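Local structure of uncharacterized protein (Eubacterium rectale, 5COZ) at residues A[213-218]-A[241-246]; A[123-128]-A[256-261]; A[325-330]-A[341-346]; A[43-48]-A[296-301]. The protein is of unknown function but resembles YycH-like regulatory proteins and is probably a secreted lipoprotein, perhaps with a role in regulation. All blocks are in the same frame, centred on the assembly; numbering follows the deposited sequence.

How the contacts relate
Of the four contacts, contact 4 opens first: strand residues 43-48 wait for 296-301, closing a loop of 247 residues. Inside that loop, 123-128 meets 256-261 in contact 2, and inside contact 2 in turn 213-218 meets 241-246 in contact 1. Contact 3, between 325-330 and 341-346, is a hairpin that follows in series, so no two loops cross. Contacts 1 and 2 share the antiparallel sheet, where strands 244-249 and 252-258 are neighbours. Contacts 3 and 4 share the mixed sheet, with 295-311 beside 314-330. The centres of contacts 2 and 4 are about 30 Å apart, on opposite sides of the chain's centre.

Contact 1 of 4, residues A[213-218]-A[241-246]; sequences VFFMFP and ENHLVI
Strands 211-220 and 244-249 are neighbours in the antiparallel sheet, and this stretch of it is buried: Phe-214 pairs with Ile-246 and Met-216 with Leu-244 as hydrogen-bonded pairs. Each pair has two backbone bonds, such as Phe-214 N to Ile-246 O (2.8 Å) and Leu-244 N to Met-216 O. Between them Phe-215 and Val-245 form the non-hydrogen-bonded pair. On their face, Phe-215 lies beside the His-243 side chain, both pointing the same way, with CE2 3.4 Å from His-243 ND1. The two rings are neither stacked nor edge-to-face: their planes open at 37°. His-243 holds CG between its backbone N and carbonyl carbon (chi1 43°), and its ring has Phe-215 CZ over the centre of one face and Glu-241 O over the other. Val-245 CG2 packs on Phe-215 CE1 at 3.9 Å, while its CG1 reaches Val-213 CG1. On the other face, in one of two conformers, selenium of the selenomethionine Met-216 touches Ile-246 CD1 at 3.5 Å, a less certain contact.

Beyond the pairs, Asn-242 is the centre of an inverse gamma turn. Its side chain and the Pro-218 ring slide past each other in opposite directions, with OD1 3.3 Å from Pro-218 CD. ND2 meets a lone pair of Pro-218 O at 2.9 Å and also bonds Tyr-225 O. Asn-242 O is buried without a polar partner; Phe-217 turns its ring edge to it, CD1 at 3.3 Å. Helix 165-178 covers Phe-214 and Met-216: a helix packed on one face of an antiparallel sheet, as in alpha+beta folds.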
# COMPACT_ATOMS: atom_id res chain seq x y z
N VAL A 213 12.73 -2.84 -2.65
CA VAL A 213 11.30 -2.95 -2.95
C VAL A 213 10.66 -1.60 -2.74
O VAL A 213 10.66 -1.09 -1.61
CB VAL A 213 10.59 -4.03 -2.11
CG1 VAL A 213 9.07 -4.02 -2.35
CG2 VAL A 213 11.15 -5.42 -2.40
N PHE A 214 10.10 -1.03 -3.80
CA PHE A 214 9.32 0.19 -3.65
C PHE A 214 7.87 -0.10 -3.60
O PHE A 214 7.38 -0.94 -4.37
CB PHE A 214 9.55 1.14 -4.85
CG PHE A 214 10.91 1.76 -4.80
CD1 PHE A 214 12.00 1.13 -5.40
CD2 PHE A 214 11.10 3.01 -4.23
CE1 PHE A 214 13.27 1.72 -5.36
CE2 PHE A 214 12.37 3.59 -4.17
CZ PHE A 214 13.45 2.94 -4.74
N PHE A 215 7.16 0.63 -2.74
CA PHE A 215 5.71 0.70 -2.76
C PHE A 215 5.37 2.05 -3.29
O PHE A 215 5.73 3.05 -2.70
CB PHE A 215 5.03 0.53 -1.38
CG PHE A 215 4.92 -0.85 -0.80
CD1 PHE A 215 5.64 -1.92 -1.32
CD2 PHE A 215 4.07 -1.09 0.28
CE1 PHE A 215 5.57 -3.20 -0.72
CE2 PHE A 215 3.96 -2.37 0.84
CZ PHE A 215 4.70 -3.41 0.34
N MSE A 216 4.67 2.07 -4.43
CA MSE A 216 4.13 3.31 -4.99
C MSE A 216 2.64 3.25 -4.86
O MSE A 216 2.06 2.17 -4.74
CB MSE A 216 4.57 3.52 -6.42
CG MSE A 216 6.04 3.25 -6.55
SE MSE A 216 6.64 3.41 -8.34
CE MSE A 216 7.04 5.01 -8.23
N PHE A 217 1.99 4.42 -4.81
CA PHE A 217 0.58 4.45 -4.51
C PHE A 217 -0.26 5.09 -5.61
O PHE A 217 -0.31 6.31 -5.72
CB PHE A 217 0.39 5.18 -3.17
CG PHE A 217 1.25 4.59 -2.07
CD1 PHE A 217 0.96 3.33 -1.55
CD2 PHE A 217 2.41 5.23 -1.65
CE1 PHE A 217 1.80 2.74 -0.60
CE2 PHE A 217 3.25 4.64 -0.69
CZ PHE A 217 2.92 3.41 -0.15
N PRO A 218 -0.92 4.26 -6.42
CA PRO A 218 -1.82 4.78 -7.48
C PRO A 218 -2.80 5.79 -6.88
O PRO A 218 -3.37 5.55 -5.80
CB PRO A 218 -2.54 3.53 -7.97
CG PRO A 218 -1.47 2.45 -7.81
CD PRO A 218 -0.86 2.78 -6.46
N GLU A 241 -4.97 -3.70 -0.26
CA GLU A 241 -4.09 -2.56 -0.08
C GLU A 241 -3.60 -2.03 -1.41
O GLU A 241 -3.09 -2.78 -2.26
CB GLU A 241 -2.91 -2.93 0.79
CG GLU A 241 -3.32 -3.34 2.21
CD GLU A 241 -2.24 -4.13 2.93
OE1 GLU A 241 -1.29 -3.50 3.45
OE2 GLU A 241 -2.27 -5.37 2.85
N ASN A 242 -3.79 -0.73 -1.61
CA ASN A 242 -3.38 -0.08 -2.85
C ASN A 242 -1.87 0.19 -2.85
O ASN A 242 -1.44 1.27 -2.42
CB ASN A 242 -4.13 1.23 -3.03
CG ASN A 242 -3.68 1.99 -4.22
OD1 ASN A 242 -3.60 1.44 -5.33
ND2 ASN A 242 -3.41 3.27 -4.04
N HIS A 243 -1.09 -0.76 -3.34
CA HIS A 243 0.33 -0.51 -3.54
C HIS A 243 0.77 -1.18 -4.82
O HIS A 243 0.45 -2.35 -5.08
CB HIS A 243 1.26 -0.91 -2.34
CG HIS A 243 0.95 -2.23 -1.69
ND1 HIS A 243 0.73 -2.32 -0.32
CD2 HIS A 243 0.88 -3.47 -2.22
CE1 HIS A 243 0.53 -3.60 -0.07
NE2 HIS A 243 0.62 -4.34 -1.17
N LEU A 244 1.46 -0.40 -5.63
CA LEU A 244 2.15 -0.87 -6.84
C LEU A 244 3.56 -1.25 -6.33
O LEU A 244 4.30 -0.39 -5.81
CB LEU A 244 2.20 0.27 -7.88
CG LEU A 244 3.14 0.06 -9.09
CD1 LEU A 244 2.70 -1.10 -9.96
CD2 LEU A 244 3.22 1.38 -9.96
N VAL A 245 3.89 -2.57 -6.38
CA VAL A 245 5.15 -3.07 -5.84
C VAL A 245 6.17 -3.22 -6.96
O VAL A 245 5.89 -3.92 -7.93
CB VAL A 245 4.94 -4.40 -5.08
CG1 VAL A 245 6.25 -4.83 -4.41
CG2 VAL A 245 3.83 -4.26 -4.02
N ILE A 246 7.30 -2.52 -6.86
CA ILE A 246 8.36 -2.62 -7.86
C ILE A 246 9.63 -2.96 -7.15
O ILE A 246 10.12 -2.16 -6.33
CB ILE A 246 8.50 -1.30 -8.66
CG1 ILE A 246 7.11 -0.78 -9.16
CG2 ILE A 246 9.51 -1.52 -9.83
CD1 ILE A 246 7.17 0.48 -10.15

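Contact 2 of 4, residues A[123-128]-A[256-261]; sequences DSALAE and LDIPPL
Leu-126 CD1 lies over one face of the Asp-257 carboxylate, 3.8 Å from CG and about equally far from CB and OD1. The two side chains sit on the same face of the sheet as a non-hydrogen-bonded pair; Leu-126 CG is anti to the backbone N (chi1 176°), and chi2 then turns CD1 over the carboxylate. Asp-257 OD1 also comes within 3.2 Å of Ala-125 O, two acceptors with no proton to share. At the other end Asp-123 O lies over one face of the Pro-260 ring, 3.4 Å from Pro-260 CG; Asp-123 OD1 itself turns to a salt bridge with Arg-121.

Between these, Ala-125 with Ile-258 and Ala-127 with Leu-256 are hydrogen-bonded antiparallel pairs. Ile-258 N reaches Ala-125 O at 2.8 Å and nearly straight (174°), whereas the return bond from Ala-125 N to Ile-258 O is weak at 3.3 Å. Ala-125 CB meets Ile-258 CD1 at 4.0 Å, on the face where Leu-79 and Leu-83 of helix 73-87 pack on Ile-258 and Leu-256. The contact thus rests on backbone bonds and apolar side chains, with two alanines on one strand, and the nearness of Ala-125 O may slightly disfavour the charge on Asp-257.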
# COMPACT_ATOMS: atom_id res chain seq x y z
N ASP A 123 -8.09 -7.89 -12.29
CA ASP A 123 -7.78 -6.83 -11.34
C ASP A 123 -6.39 -6.95 -10.74
O ASP A 123 -6.14 -6.41 -9.66
CB ASP A 123 -8.81 -6.83 -10.21
CG ASP A 123 -8.81 -8.10 -9.37
OD1 ASP A 123 -8.21 -9.11 -9.80
OD2 ASP A 123 -9.44 -8.10 -8.29
N SER A 124 -5.48 -7.66 -11.44
CA SER A 124 -4.11 -7.78 -10.96
C SER A 124 -3.20 -8.18 -12.09
O SER A 124 -3.64 -8.80 -13.05
CB SER A 124 -4.02 -8.80 -9.82
OG SER A 124 -4.31 -10.12 -10.25
N ALA A 125 -1.94 -7.78 -11.99
CA ALA A 125 -0.94 -8.15 -12.96
C ALA A 125 0.34 -8.35 -12.19
O ALA A 125 0.67 -7.56 -11.29
CB ALA A 125 -0.79 -7.12 -14.07
N LEU A 126 1.05 -9.43 -12.50
CA LEU A 126 2.30 -9.71 -11.81
C LEU A 126 3.37 -10.15 -12.79
O LEU A 126 3.16 -11.14 -13.51
CB LEU A 126 2.09 -10.82 -10.75
CG LEU A 126 3.35 -11.32 -9.98
CD1 LEU A 126 3.93 -10.20 -9.11
CD2 LEU A 126 3.04 -12.53 -9.11
N ALA A 127 4.51 -9.46 -12.80
CA ALA A 127 5.67 -9.87 -13.58
C ALA A 127 6.80 -10.18 -12.58
O ALA A 127 7.02 -9.40 -11.65
CB ALA A 127 6.10 -8.80 -14.57
N GLU A 128 7.47 -11.30 -12.73
CA GLU A 128 8.56 -11.59 -11.78
C GLU A 128 9.60 -12.49 -12.36
O GLU A 128 9.32 -13.33 -13.22
CB GLU A 128 8.01 -12.22 -10.48
CG GLU A 128 7.26 -13.53 -10.65
CD GLU A 128 6.52 -14.05 -9.43
OE1 GLU A 128 6.52 -13.39 -8.37
OE2 GLU A 128 5.95 -15.16 -9.54
N LEU A 256 7.10 -7.02 -10.19
CA LEU A 256 6.25 -5.89 -10.47
C LEU A 256 4.83 -6.36 -10.27
O LEU A 256 4.37 -7.23 -11.02
CB LEU A 256 6.52 -5.41 -11.92
CG LEU A 256 6.03 -4.05 -12.35
CD1 LEU A 256 6.47 -3.01 -11.44
CD2 LEU A 256 6.62 -3.69 -13.70
N ASP A 257 4.18 -5.86 -9.22
CA ASP A 257 2.82 -6.29 -8.89
C ASP A 257 1.90 -5.09 -8.94
O ASP A 257 2.07 -4.11 -8.20
CB ASP A 257 2.80 -6.95 -7.50
CG ASP A 257 1.62 -7.88 -7.23
OD1 ASP A 257 0.84 -8.14 -8.18
OD2 ASP A 257 1.54 -8.42 -6.11
N ILE A 258 0.93 -5.15 -9.86
CA ILE A 258 -0.02 -4.06 -10.07
C ILE A 258 -1.30 -4.40 -9.36
O ILE A 258 -1.88 -5.45 -9.61
CB ILE A 258 -0.27 -3.83 -11.57
CG1 ILE A 258 1.06 -3.64 -12.37
CG2 ILE A 258 -1.23 -2.61 -11.80
CD1 ILE A 258 0.82 -3.45 -13.89
N PRO A 259 -1.74 -3.51 -8.46
CA PRO A 259 -3.00 -3.74 -7.75
C PRO A 259 -4.20 -3.35 -8.60
O PRO A 259 -4.02 -2.77 -9.70
CB PRO A 259 -2.86 -2.77 -6.56
CG PRO A 259 -2.16 -1.57 -7.14
CD PRO A 259 -1.16 -2.19 -8.13
N PRO A 260 -5.44 -3.53 -8.12
CA PRO A 260 -6.60 -3.04 -8.88
C PRO A 260 -6.52 -1.56 -9.13
O PRO A 260 -6.14 -0.77 -8.25
CB PRO A 260 -7.79 -3.37 -7.96
CG PRO A 260 -7.28 -4.53 -7.11
CD PRO A 260 -5.85 -4.16 -6.85
N LEU A 261 -6.90 -1.16 -10.37
CA LEU A 261 -6.87 0.23 -10.79
C LEU A 261 -8.25 0.64 -11.20
O LEU A 261 -9.11 -0.21 -11.45
CB LEU A 261 -5.86 0.53 -11.91
CG LEU A 261 -4.39 0.22 -11.59
CD1 LEU A 261 -3.52 0.49 -12.84
CD2 LEU A 261 -3.89 1.05 -10.38

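Contact 3 of 4, residues A[325-330]-A[341-346]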
# COMPACT_ATOMS: atom_id res chain seq x y z
N TYR A 325 -2.38 2.10 13.83
CA TYR A 325 -1.77 2.06 15.14
C TYR A 325 -1.42 0.65 15.52
O TYR A 325 -1.93 -0.30 14.93
CB TYR A 325 -2.73 2.69 16.19
CG TYR A 325 -3.99 1.88 16.45
CD1 TYR A 325 -5.13 2.04 15.67
CD2 TYR A 325 -4.06 1.00 17.53
CE1 TYR A 325 -6.30 1.32 15.93
CE2 TYR A 325 -5.22 0.27 17.80
CZ TYR A 325 -6.33 0.42 16.98
OH TYR A 325 -7.48 -0.30 17.27
N TYR A 326 -0.57 0.50 16.55
CA TYR A 326 -0.22 -0.79 17.10
C TYR A 326 -0.83 -0.96 18.47
O TYR A 326 -0.91 0.01 19.22
CB TYR A 326 1.31 -0.92 17.27
CG TYR A 326 2.08 -0.86 15.99
CD1 TYR A 326 2.06 -1.93 15.09
CD2 TYR A 326 2.88 0.24 15.69
CE1 TYR A 326 2.80 -1.89 13.91
CE2 TYR A 326 3.62 0.29 14.50
CZ TYR A 326 3.58 -0.78 13.62
OH TYR A 326 4.29 -0.75 12.43
N GLN A 327 -1.24 -2.18 18.81
CA GLN A 327 -1.64 -2.48 20.17
C GLN A 327 -0.88 -3.70 20.63
O GLN A 327 -0.84 -4.71 19.94
CB GLN A 327 -3.15 -2.67 20.33
CG GLN A 327 -3.55 -2.86 21.79
CD GLN A 327 -5.05 -2.79 22.00
OE1 GLN A 327 -5.82 -3.34 21.21
NE2 GLN A 327 -5.46 -2.07 23.03
N ASN A 328 -0.35 -3.61 21.84
CA ASN A 328 0.47 -4.67 22.44
C ASN A 328 -0.46 -5.61 23.20
O ASN A 328 -0.74 -5.42 24.39
CB ASN A 328 1.50 -4.00 23.34
CG ASN A 328 2.67 -4.86 23.67
OD1 ASN A 328 2.85 -5.95 23.09
ND2 ASN A 328 3.49 -4.40 24.62
N GLN A 329 -1.00 -6.59 22.47
CA GLN A 329 -2.06 -7.45 23.00
C GLN A 329 -1.55 -8.71 23.67
O GLN A 329 -0.56 -9.28 23.25
CB GLN A 329 -3.01 -7.83 21.87
CG GLN A 329 -3.77 -6.61 21.33
CD GLN A 329 -4.81 -6.96 20.29
OE1 GLN A 329 -4.89 -8.11 19.80
NE2 GLN A 329 -5.62 -5.96 19.93
N LEU A 330 -2.26 -9.15 24.71
CA LEU A 330 -1.91 -10.37 25.41
C LEU A 330 -2.23 -11.59 24.50
O LEU A 330 -3.33 -11.65 23.94
CB LEU A 330 -2.71 -10.41 26.72
CG LEU A 330 -2.41 -11.55 27.66
CD1 LEU A 330 -0.98 -11.46 28.19
CD2 LEU A 330 -3.40 -11.54 28.80
N MSE A 341 0.26 -5.88 17.62
CA MSE A 341 -0.71 -6.04 16.54
C MSE A 341 -0.88 -4.77 15.75
O MSE A 341 -1.11 -3.72 16.33
CB MSE A 341 -2.07 -6.44 17.12
CG MSE A 341 -2.06 -7.72 17.95
SE MSE A 341 -1.47 -9.31 16.92
CE MSE A 341 -2.84 -9.54 15.93
N ALA A 342 -0.84 -4.88 14.42
CA ALA A 342 -1.04 -3.74 13.51
C ALA A 342 -2.54 -3.59 13.22
O ALA A 342 -3.15 -4.49 12.64
CB ALA A 342 -0.26 -3.99 12.23
N LEU A 343 -3.13 -2.45 13.66
CA LEU A 343 -4.55 -2.21 13.57
C LEU A 343 -4.81 -0.87 12.90
O LEU A 343 -3.87 -0.13 12.57
CB LEU A 343 -5.13 -2.24 14.99
CG LEU A 343 -4.96 -3.58 15.74
CD1 LEU A 343 -5.30 -3.42 17.21
CD2 LEU A 343 -5.83 -4.68 15.13
N TYR A 344 -6.10 -0.55 12.65
CA TYR A 344 -6.39 0.72 12.01
C TYR A 344 -7.83 1.11 12.29
O TYR A 344 -8.68 0.27 12.60
CB TYR A 344 -6.11 0.65 10.48
CG TYR A 344 -7.10 -0.23 9.75
CD1 TYR A 344 -7.02 -1.61 9.80
CD2 TYR A 344 -8.13 0.33 9.00
CE1 TYR A 344 -7.98 -2.42 9.20
CE2 TYR A 344 -9.06 -0.46 8.35
CZ TYR A 344 -9.00 -1.83 8.46
OH TYR A 344 -9.96 -2.57 7.82
N ASP A 345 -8.09 2.42 12.14
CA ASP A 345 -9.41 3.01 12.23
C ASP A 345 -9.61 3.89 11.00
O ASP A 345 -8.64 4.39 10.43
CB ASP A 345 -9.57 3.80 13.53
CG ASP A 345 -9.90 2.89 14.71
OD1 ASP A 345 -10.88 2.10 14.62
OD2 ASP A 345 -9.19 2.98 15.75
N VAL A 346 -10.87 4.06 10.59
CA VAL A 346 -11.19 4.83 9.38
C VAL A 346 -12.29 5.81 9.68
O VAL A 346 -13.29 5.44 10.30
CB VAL A 346 -11.61 3.91 8.20
CG1 VAL A 346 -11.77 4.72 6.92
CG2 VAL A 346 -10.60 2.79 7.96
O HOH W 1 -9.54 -0.55 15.33
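Tyr-325 with Leu-343 and Gln-327 with Met-341 (a selenomethionine) are hydrogen-bonded antiparallel pairs, each joined by two backbone bonds. Leu-343 N approaches Tyr-325 O almost head-on at 2.8 Å, while Tyr-325 N meets Leu-343 O from above the carbonyl plane.

The packing centres on the Tyr-325 ring. Chi1 (69°) sets CG between the backbone N and the carbonyl carbon, and the ring ends up nearer the partner strand. There Leu-343 CB makes a CH-pi contact over one face, 3.8 Å from the ring centroid and offset toward CZ. Tyr-326 CE1 brushes Ala-342 CB on the other face of the sheet.

Polar groups complete it. Water 1 lies in the plane of the Tyr-325 ring, 2.8 Å from OH, and donates to Tyr-344 O at 3.0 Å. Asp-345 OD2 comes within 3.3 Å of Tyr-325 CE1, its charge met by Lys-286. Gln-329 NE2 donates to Gln-327 OE1 at 2.9 Å; the Gln-329 side chain crosses that of Met-341 at about a right angle, Gln-329 OE1 3.4 Å from Met-341 CG.

This is the hairpin of strands 314-330 and 338-348: helix 276-288 covers Tyr-325 through Glu-283, Lys-286 and Leu-287, and strand 295-311 flanks 314-330.

Contact 4 of 4, residues A[43-48]-A[296-301]; sequences LNIDSE and IEVSEI
Leu-43 and Ile-296 lie side by side, pointing the same way, with Leu-43 CD1 tight on Ile-296 CG2 at 3.4 Å. Ile-45 and Val-298 repeat this, on the face covered by Leu-280 and Leu-287 of helix 276-288. On the other face Asn-44 and Glu-297 run alongside each other, each CG anti to its backbone N, their flat groups at 86°. In one of two conformers Asn-44 ND2 donates to Glu-297 OE1 (3.2 Å) from above the carboxylate plane.

Strand 43-50 lies between 34-40 and 295-311 in the mixed sheet, parallel to the latter. The ladder alternates, Asn-44 N to Ile-296 O, Val-298 N to Asn-44 O, Asp-46 N to Val-298 O, then shifts by one residue, the extra one in 43-48, before Glu-48 N bonds Ser-299 O. On its other side, toward strand 314-330, Ser-299 and Glu-300 both face Tyr-324, a classic bulge.

At the shift, Ser-47 OG, anti to its backbone N (chi1 -175°), donates to Glu-48 O at 2.9 Å. Ile-301 N reaches that oxygen from the opposite face of its plane.

Beyond, Glu-48 OE1 and Glu-300 OE1 lie 4.4 Å apart with water 5 between them. Salt bridges from Lys-186 and Arg-155 to Glu-48 and from Arg-227 to Glu-300, whose OE2 also bonds Asn-50 ND2, would offset the repulsion. Waters 2 and 3 link Asp-46 O and OD2, respectively, to Glu-297 OE2; Lys-36 pairs with OD2.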
# COMPACT_ATOMS: atom_id res chain seq x y z
N LEU A 43 -0.51 5.06 26.09
CA LEU A 43 -0.87 5.55 24.76
C LEU A 43 0.12 6.58 24.30
O LEU A 43 0.23 7.69 24.84
CB LEU A 43 -2.30 6.11 24.82
CG LEU A 43 -2.93 6.70 23.52
CD1 LEU A 43 -2.88 5.78 22.37
CD2 LEU A 43 -4.39 7.09 23.77
N ASN A 44 0.83 6.21 23.24
CA ASN A 44 1.87 7.00 22.64
C ASN A 44 1.54 7.32 21.17
O ASN A 44 0.85 6.54 20.51
CB ASN A 44 3.15 6.19 22.73
CG ASN A 44 4.36 6.85 22.19
OD1 ASN A 44 4.55 8.06 22.33
ND2 ASN A 44 5.20 6.06 21.57
N ILE A 45 2.07 8.42 20.67
CA ILE A 45 1.93 8.78 19.27
C ILE A 45 3.34 8.93 18.70
O ILE A 45 4.12 9.72 19.22
CB ILE A 45 1.12 10.09 19.09
CG1 ILE A 45 -0.32 9.92 19.68
CG2 ILE A 45 1.08 10.48 17.59
CD1 ILE A 45 -1.10 11.19 19.69
N ASP A 46 3.68 8.17 17.65
CA ASP A 46 4.98 8.32 16.96
C ASP A 46 4.66 8.05 15.51
O ASP A 46 4.81 6.93 15.00
CB ASP A 46 6.04 7.37 17.55
CG ASP A 46 7.44 7.62 17.04
OD1 ASP A 46 7.61 8.49 16.16
OD2 ASP A 46 8.37 6.94 17.52
N SER A 47 4.15 9.10 14.87
CA SER A 47 3.42 8.94 13.64
C SER A 47 3.83 9.76 12.46
O SER A 47 4.13 10.93 12.59
CB SER A 47 1.97 9.30 13.97
OG SER A 47 1.01 9.10 12.94
N GLU A 48 3.75 9.13 11.29
CA GLU A 48 3.84 9.83 10.02
C GLU A 48 2.50 10.51 9.79
O GLU A 48 1.46 10.02 10.26
CB GLU A 48 4.11 8.84 8.87
CG GLU A 48 5.52 8.29 8.84
CD GLU A 48 5.80 7.54 7.55
OE1 GLU A 48 5.27 6.42 7.41
OE2 GLU A 48 6.48 8.10 6.66
N ILE A 296 -0.89 1.15 23.45
CA ILE A 296 -1.10 1.55 22.07
C ILE A 296 -0.07 2.56 21.61
O ILE A 296 0.32 3.43 22.37
CB ILE A 296 -2.55 2.11 21.90
CG1 ILE A 296 -3.58 0.96 22.00
CG2 ILE A 296 -2.72 2.88 20.55
CD1 ILE A 296 -5.06 1.41 22.23
N GLU A 297 0.33 2.46 20.32
CA GLU A 297 1.19 3.44 19.67
C GLU A 297 0.59 3.77 18.31
O GLU A 297 0.48 2.88 17.46
CB GLU A 297 2.62 2.91 19.52
CG GLU A 297 3.53 3.94 18.87
CD GLU A 297 4.97 3.49 18.85
OE1 GLU A 297 5.54 3.33 19.95
OE2 GLU A 297 5.47 3.16 17.76
N VAL A 298 0.24 5.04 18.10
CA VAL A 298 -0.30 5.51 16.81
C VAL A 298 0.89 5.72 15.87
O VAL A 298 1.85 6.41 16.25
CB VAL A 298 -1.12 6.81 16.99
CG1 VAL A 298 -1.53 7.40 15.62
CG2 VAL A 298 -2.36 6.54 17.85
N SER A 299 0.85 5.12 14.66
CA SER A 299 2.00 5.15 13.76
C SER A 299 1.80 5.98 12.48
O SER A 299 2.79 6.35 11.85
CB SER A 299 2.37 3.72 13.37
OG SER A 299 1.41 3.18 12.46
N GLU A 300 0.54 6.19 12.03
CA GLU A 300 0.34 6.94 10.81
C GLU A 300 -1.07 7.51 10.75
O GLU A 300 -2.03 6.83 11.14
CB GLU A 300 0.59 6.03 9.59
CG GLU A 300 0.38 6.71 8.26
CD GLU A 300 0.61 5.88 7.02
OE1 GLU A 300 1.24 4.80 7.10
OE2 GLU A 300 0.20 6.36 5.95
N ILE A 301 -1.20 8.75 10.24
CA ILE A 301 -2.49 9.35 9.94
C ILE A 301 -2.41 9.69 8.46
O ILE A 301 -1.47 10.40 8.04
CB ILE A 301 -2.82 10.56 10.82
CG1 ILE A 301 -2.78 10.18 12.30
CG2 ILE A 301 -4.19 11.17 10.40
CD1 ILE A 301 -2.84 11.48 13.24
O HOH W 2 4.92 4.17 15.30
O HOH W 3 8.12 4.16 17.41
O HOH W 4 4.98 5.14 10.26
O HOH W 5 3.64 4.36 8.09